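Local coordinates for GTPase-activating protein skywalker (Drosophila melanogaster, PDB 6R82), which acts as a GTPase-activating protein for Rab35 and regulates the recycling and turnover of synaptic vesicle proteins through endosomal trafficking, this chain being its TLDc domain, at residues T57-K62 / I146-N151; T45-R50 / K134-G139. All blocks are in the same frame, centred on the assembly; numbering follows the deposited sequence.

Overall arrangement
From the N terminus the chain passes through strand 30-36 and enters helix 44-51, the first half of interaction 2. Strand 57-63, the first half of interaction 1, follows. Strands 68-73, 99-104, 108-110 and 129-131 come next. Strand 135-138 then meets helix 44-51 and closes interaction 2. Strand 146-149 returns to strand 57-63 and closes interaction 1. The segments alternate along the chain, so the two loops cross rather than nest. Both contacts are buried, their centres about 8 Å apart. Strands 135-138 and 146-149 are antiparallel neighbours in the sheet of the TLDc domain. Interaction 1 joins two strands far apart in sequence; interaction 2 packs helix 44-51 on the sheet.

Interaction 1 of 2, residues T57-K62 / I146-N151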
loop_
_atom_site.group_PDB
_atom_site.type_symbol
_atom_site.label_atom_id
_atom_site.label_comp_id
_atom_site.label_asym_id
_atom_site.label_seq_id
_atom_site.Cartn_x
_atom_site.Cartn_y
_atom_site.Cartn_z
ATOM N N THR A 57 5.665 -0.406 5.491
ATOM C CA THR A 57 4.438 -1.154 5.747
ATOM C C THR A 57 4.019 -1.889 4.484
ATOM O O THR A 57 4.476 -1.596 3.382
ATOM C CB THR A 57 3.269 -0.266 6.229
ATOM O OG1 THR A 57 3.031 0.775 5.280
ATOM C CG2 THR A 57 3.570 0.357 7.589
ATOM N N LEU A 58 3.151 -2.867 4.670
ATOM C CA LEU A 58 2.618 -3.674 3.584
ATOM C C LEU A 58 1.102 -3.559 3.631
ATOM O O LEU A 58 0.477 -3.918 4.637
ATOM C CB LEU A 58 3.063 -5.137 3.710
ATOM C CG LEU A 58 2.773 -6.059 2.520
ATOM C CD1 LEU A 58 3.362 -5.481 1.241
ATOM C CD2 LEU A 58 3.358 -7.434 2.779
ATOM N N LEU A 59 0.521 -3.046 2.561
ATOM C CA LEU A 59 -0.913 -2.804 2.487
ATOM C C LEU A 59 -1.537 -3.862 1.586
ATOM O O LEU A 59 -1.061 -4.079 0.468
ATOM C CB LEU A 59 -1.183 -1.392 1.955
ATOM C CG LEU A 59 -2.586 -0.837 2.174
ATOM C CD1 LEU A 59 -2.535 0.660 2.485
ATOM C CD2 LEU A 59 -3.430 -1.118 0.944
ATOM N N MET A 60 -2.581 -4.526 2.075
ATOM C CA MET A 60 -3.245 -5.593 1.330
ATOM C C MET A 60 -4.743 -5.337 1.269
ATOM O O MET A 60 -5.397 -5.230 2.308
ATOM C CB MET A 60 -2.977 -6.959 1.960
ATOM C CG MET A 60 -3.018 -8.083 0.929
ATOM S SD MET A 60 -2.259 -9.581 1.556
ATOM C CE MET A 60 -0.638 -8.976 2.062
ATOM N N ILE A 61 -5.287 -5.279 0.056
ATOM C CA ILE A 61 -6.705 -5.022 -0.175
ATOM C C ILE A 61 -7.348 -6.281 -0.734
ATOM O O ILE A 61 -6.851 -6.865 -1.707
ATOM C CB ILE A 61 -6.919 -3.840 -1.138
ATOM C CG1 ILE A 61 -6.364 -2.554 -0.525
ATOM C CG2 ILE A 61 -8.408 -3.688 -1.492
ATOM C CD1 ILE A 61 -6.060 -1.475 -1.528
ATOM N N LYS A 62 -8.459 -6.684 -0.131
ATOM C CA LYS A 62 -9.317 -7.739 -0.657
ATOM C C LYS A 62 -10.641 -7.088 -1.060
ATOM O O LYS A 62 -11.357 -6.550 -0.208
ATOM C CB LYS A 62 -9.513 -8.843 0.383
ATOM C CG LYS A 62 -8.266 -9.738 0.613
ATOM C CD LYS A 62 -8.001 -10.004 2.104
ATOM C CE LYS A 62 -6.514 -10.170 2.408
ATOM N NZ LYS A 62 -5.767 -8.874 2.346
ATOM N N ILE A 146 -3.591 3.181 -6.864
ATOM C CA ILE A 146 -4.557 2.811 -5.834
ATOM C C ILE A 146 -5.087 4.094 -5.214
ATOM O O ILE A 146 -4.305 4.991 -4.879
ATOM C CB ILE A 146 -3.950 1.901 -4.744
ATOM C CG1 ILE A 146 -3.338 0.646 -5.354
ATOM C CG2 ILE A 146 -5.003 1.499 -3.720
ATOM C CD1 ILE A 146 -2.831 -0.336 -4.310
ATOM N N TRP A 147 -6.407 4.178 -5.062
ATOM C CA TRP A 147 -7.070 5.333 -4.468
ATOM C C TRP A 147 -8.208 4.805 -3.618
ATOM O O TRP A 147 -8.944 3.924 -4.060
ATOM C CB TRP A 147 -7.604 6.291 -5.542
ATOM C CG TRP A 147 -8.225 7.556 -4.980
ATOM C CD1 TRP A 147 -7.630 8.774 -4.867
ATOM C CD2 TRP A 147 -9.552 7.705 -4.451
ATOM N NE1 TRP A 147 -8.507 9.682 -4.309
ATOM C CE2 TRP A 147 -9.689 9.048 -4.039
ATOM C CE3 TRP A 147 -10.634 6.835 -4.289
ATOM C CZ2 TRP A 147 -10.864 9.539 -3.474
ATOM C CZ3 TRP A 147 -11.800 7.322 -3.727
ATOM C CH2 TRP A 147 -11.908 8.664 -3.325
ATOM N N MET A 148 -8.341 5.315 -2.398
ATOM C CA MET A 148 -9.366 4.846 -1.477
ATOM C C MET A 148 -9.939 6.025 -0.705
ATOM O O MET A 148 -9.237 6.996 -0.428
ATOM C CB MET A 148 -8.799 3.803 -0.506
ATOM C CG MET A 148 -8.485 2.454 -1.136
ATOM S SD MET A 148 -8.041 1.196 0.096
ATOM C CE MET A 148 -6.401 1.808 0.543
ATOM N N ASP A 149 -11.215 5.932 -0.352
ATOM C CA ASP A 149 -11.909 7.058 0.255
ATOM C C ASP A 149 -11.787 7.029 1.780
ATOM O O ASP A 149 -11.239 6.097 2.377
ATOM C CB ASP A 149 -13.384 7.104 -0.198
ATOM C CG ASP A 149 -14.258 5.971 0.381
ATOM O OD1 ASP A 149 -13.953 5.380 1.441
ATOM O OD2 ASP A 149 -15.309 5.687 -0.247
ATOM N N GLU A 150 -12.321 8.076 2.412
ATOM C CA GLU A 150 -12.143 8.299 3.841
ATOM C C GLU A 150 -12.856 7.266 4.695
ATOM O O GLU A 150 -12.586 7.194 5.899
ATOM C CB GLU A 150 -12.636 9.700 4.228
ATOM C CG GLU A 150 -14.157 9.849 4.177
ATOM C CD GLU A 150 -14.616 11.303 4.246
ATOM O OE1 GLU A 150 -15.248 11.679 5.258
ATOM O OE2 GLU A 150 -14.346 12.068 3.291
ATOM N N ASN A 151 -13.759 6.478 4.112
ATOM C CA ASN A 151 -14.462 5.437 4.847
ATOM C C ASN A 151 -13.861 4.061 4.620
ATOM O O ASN A 151 -14.337 3.092 5.221
ATOM C CB ASN A 151 -15.946 5.421 4.464
ATOM C CG ASN A 151 -16.618 6.751 4.718
ATOM O OD1 ASN A 151 -17.100 7.404 3.790
ATOM N ND2 ASN A 151 -16.639 7.168 5.977
#
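Two strands of the antiparallel sheet of the TLDc domain, 57-62 and 146-149, face each other here through apolar side chains. No hydrogen bond joins them. Their axes are 11.0 Å apart at closest approach and are inclined at 73°, so this is side-chain packing between two non-paired strands of the sheet. Ile61 is central. Its CD1 meets Met148 SD at 3.7 Å and Ile146 CG2 at 3.8 Å, tip to tip in both cases. Met148 CG lies anti to the carbonyl carbon (chi1 -71°), and a bend at chi3 (-72°) turns CE toward Ile61 and Leu59. Met148 CE is 3.9 Å from Ile61 CD1. With an alanine at Met148, the tips of Leu59 and Ile61 would probably lose their shared thioether partner, leaving a gap between the strands. Leu179 of strand 173-185 touches Leu59, Ile61 and Met148, so the three side chains share a neighbour from a third strand. Where the chain turns after Met148, an Asx turn forms: Asp149 OD1 accepts from Asn151 N at 2.9 Å, from above the carboxylate plane. Leu59 takes part in the apolar contact through CD2, 4.2 Å from Met148 CE.

Interaction 2 of 2, residues T45-R50 / K134-G139; sequences TTFYVR and KMITIG
Phe47 holds CG anti to the backbone N (chi1 173°), which sends its ring from helix 44-51 toward Ile136 on strand 135-138. Ile136 answers with CG1 also anti to its own N (chi1 -162°), and its CD1 comes to the two helix rings. This is a helix-on-sheet contact within the TLDc domain, with the helix axis 11.0 Å from the strand axis. Phe47 CE1 is 3.4 Å from Ile136 CD1, a close approach, and Phe47 CZ follows at 3.9 Å. The methyl meets both rings obliquely. The two aromatic side chains also touch one another, with Tyr48 CD1 lying in plane at the edge of the Phe47 ring. Trp77 meets Phe47 edge-to-face and touches Ile136 as well. The Tyr48 hydroxyl finds its hydrogen-bond partner in the backbone O of Asp132, between strands 129-131 and 135-138. Tyr48 OH is 3.8 Å from Met135 O, with no hydrogen bond between them. Phe47 also touches Leu179 and Val181 of strand 173-185, in addition to Ile136 of strand 135-138. Tyr48 runs alongside Ile136, the two side chains pointing opposite ways, and of the phenol ring it is Tyr48 CE1 that comes near, 4.0 Å from Ile136 CD1.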
loop_
_atom_site.group_PDB
_atom_site.type_symbol
_atom_site.label_atom_id
_atom_site.label_comp_id
_atom_site.label_asym_id
_atom_site.label_seq_id
_atom_site.Cartn_x
_atom_site.Cartn_y
_atom_site.Cartn_z
ATOM N N THR A 45 -9.274 7.997 9.730
ATOM C CA THR A 45 -8.910 8.506 11.050
ATOM C C THR A 45 -8.380 7.396 11.966
ATOM O O THR A 45 -7.347 7.565 12.627
ATOM C CB THR A 45 -10.113 9.204 11.685
ATOM O OG1 THR A 45 -10.513 10.310 10.859
ATOM C CG2 THR A 45 -9.747 9.711 13.074
ATOM N N THR A 46 -9.072 6.253 12.028
ATOM C CA THR A 46 -8.544 5.160 12.847
ATOM C C THR A 46 -7.347 4.492 12.182
ATOM O O THR A 46 -6.442 4.015 12.879
ATOM C CB THR A 46 -9.630 4.123 13.160
ATOM O OG1 THR A 46 -10.141 3.558 11.946
ATOM C CG2 THR A 46 -10.773 4.770 13.934
ATOM N N PHE A 47 -7.314 4.464 10.849
ATOM C CA PHE A 47 -6.151 3.959 10.118
ATOM C C PHE A 47 -4.874 4.712 10.513
ATOM O O PHE A 47 -3.854 4.093 10.850
ATOM C CB PHE A 47 -6.429 4.077 8.614
ATOM C CG PHE A 47 -5.254 3.749 7.719
ATOM C CD1 PHE A 47 -4.351 4.730 7.344
ATOM C CD2 PHE A 47 -5.106 2.471 7.189
ATOM C CE1 PHE A 47 -3.290 4.439 6.499
ATOM C CE2 PHE A 47 -4.057 2.168 6.338
ATOM C CZ PHE A 47 -3.143 3.154 5.992
ATOM N N TYR A 48 -4.911 6.053 10.469
ATOM C CA TYR A 48 -3.721 6.845 10.787
ATOM C C TYR A 48 -3.275 6.612 12.222
ATOM O O TYR A 48 -2.084 6.426 12.492
ATOM C CB TYR A 48 -3.982 8.337 10.569
ATOM C CG TYR A 48 -4.208 8.719 9.133
ATOM C CD1 TYR A 48 -3.426 8.185 8.120
ATOM C CD2 TYR A 48 -5.221 9.615 8.782
ATOM C CE1 TYR A 48 -3.638 8.523 6.791
ATOM C CE2 TYR A 48 -5.433 9.968 7.454
ATOM C CZ TYR A 48 -4.656 9.419 6.470
ATOM O OH TYR A 48 -4.876 9.766 5.160
ATOM N N VAL A 49 -4.223 6.630 13.162
ATOM C CA VAL A 49 -3.881 6.488 14.571
ATOM C C VAL A 49 -3.078 5.205 14.803
ATOM O O VAL A 49 -2.136 5.175 15.610
ATOM C CB VAL A 49 -5.161 6.523 15.426
ATOM C CG1 VAL A 49 -4.865 6.087 16.835
ATOM C CG2 VAL A 49 -5.794 7.940 15.406
ATOM N N ARG A 50 -3.414 4.140 14.079
ATOM C CA ARG A 50 -2.774 2.853 14.326
ATOM C C ARG A 50 -1.488 2.646 13.526
ATOM O O ARG A 50 -0.566 1.985 14.016
ATOM C CB ARG A 50 -3.762 1.714 14.046
ATOM C CG ARG A 50 -4.641 1.425 15.273
ATOM C CD ARG A 50 -5.364 0.088 15.209
ATOM N NE ARG A 50 -6.148 -0.161 16.428
ATOM C CZ ARG A 50 -5.725 -0.890 17.459
ATOM N NH1 ARG A 50 -4.521 -1.470 17.444
ATOM N NH2 ARG A 50 -6.508 -1.051 18.509
ATOM N N LYS A 134 -9.439 13.019 3.291
ATOM C CA LYS A 134 -10.439 12.532 2.351
ATOM C C LYS A 134 -10.018 11.265 1.618
ATOM O O LYS A 134 -10.892 10.526 1.146
ATOM C CB LYS A 134 -10.762 13.611 1.302
ATOM C CG LYS A 134 -11.285 14.946 1.873
ATOM C CD LYS A 134 -12.453 14.743 2.802
ATOM C CE LYS A 134 -13.775 14.821 2.039
ATOM N NZ LYS A 134 -14.918 14.361 2.889
ATOM N N MET A 135 -8.718 11.007 1.487
ATOM C CA MET A 135 -8.280 9.892 0.657
ATOM C C MET A 135 -6.868 9.461 1.023
ATOM O O MET A 135 -6.073 10.220 1.586
ATOM C CB MET A 135 -8.321 10.249 -0.832
ATOM C CG MET A 135 -7.394 11.388 -1.200
ATOM S SD MET A 135 -5.690 10.879 -1.556
ATOM C CE MET A 135 -4.756 12.288 -0.935
ATOM N N ILE A 136 -6.562 8.230 0.637
ATOM C CA ILE A 136 -5.217 7.687 0.656
ATOM C C ILE A 136 -4.948 7.141 -0.740
ATOM O O ILE A 136 -5.823 6.505 -1.336
ATOM C CB ILE A 136 -5.077 6.607 1.749
ATOM C CG1 ILE A 136 -3.619 6.358 2.088
ATOM C CG2 ILE A 136 -5.786 5.306 1.377
ATOM C CD1 ILE A 136 -3.399 6.204 3.575
ATOM N N THR A 137 -3.774 7.444 -1.294
ATOM C CA THR A 137 -3.473 7.024 -2.656
ATOM C C THR A 137 -2.018 6.584 -2.752
ATOM O O THR A 137 -1.162 7.036 -1.986
ATOM C CB THR A 137 -3.773 8.144 -3.684
ATOM O OG1 THR A 137 -3.584 7.660 -5.022
ATOM C CG2 THR A 137 -2.870 9.327 -3.473
ATOM N N ILE A 138 -1.747 5.683 -3.701
ATOM C CA ILE A 138 -0.405 5.155 -3.943
ATOM C C ILE A 138 -0.186 5.061 -5.446
ATOM O O ILE A 138 -1.002 4.467 -6.156
ATOM C CB ILE A 138 -0.206 3.768 -3.300
ATOM C CG1 ILE A 138 -0.466 3.819 -1.791
ATOM C CG2 ILE A 138 1.188 3.217 -3.627
ATOM C CD1 ILE A 138 -0.651 2.463 -1.176
ATOM N N GLY A 139 0.922 5.618 -5.926
ATOM C CA GLY A 139 1.241 5.567 -7.339
ATOM C C GLY A 139 0.535 6.637 -8.148
ATOM O O GLY A 139 -0.646 6.500 -8.490
#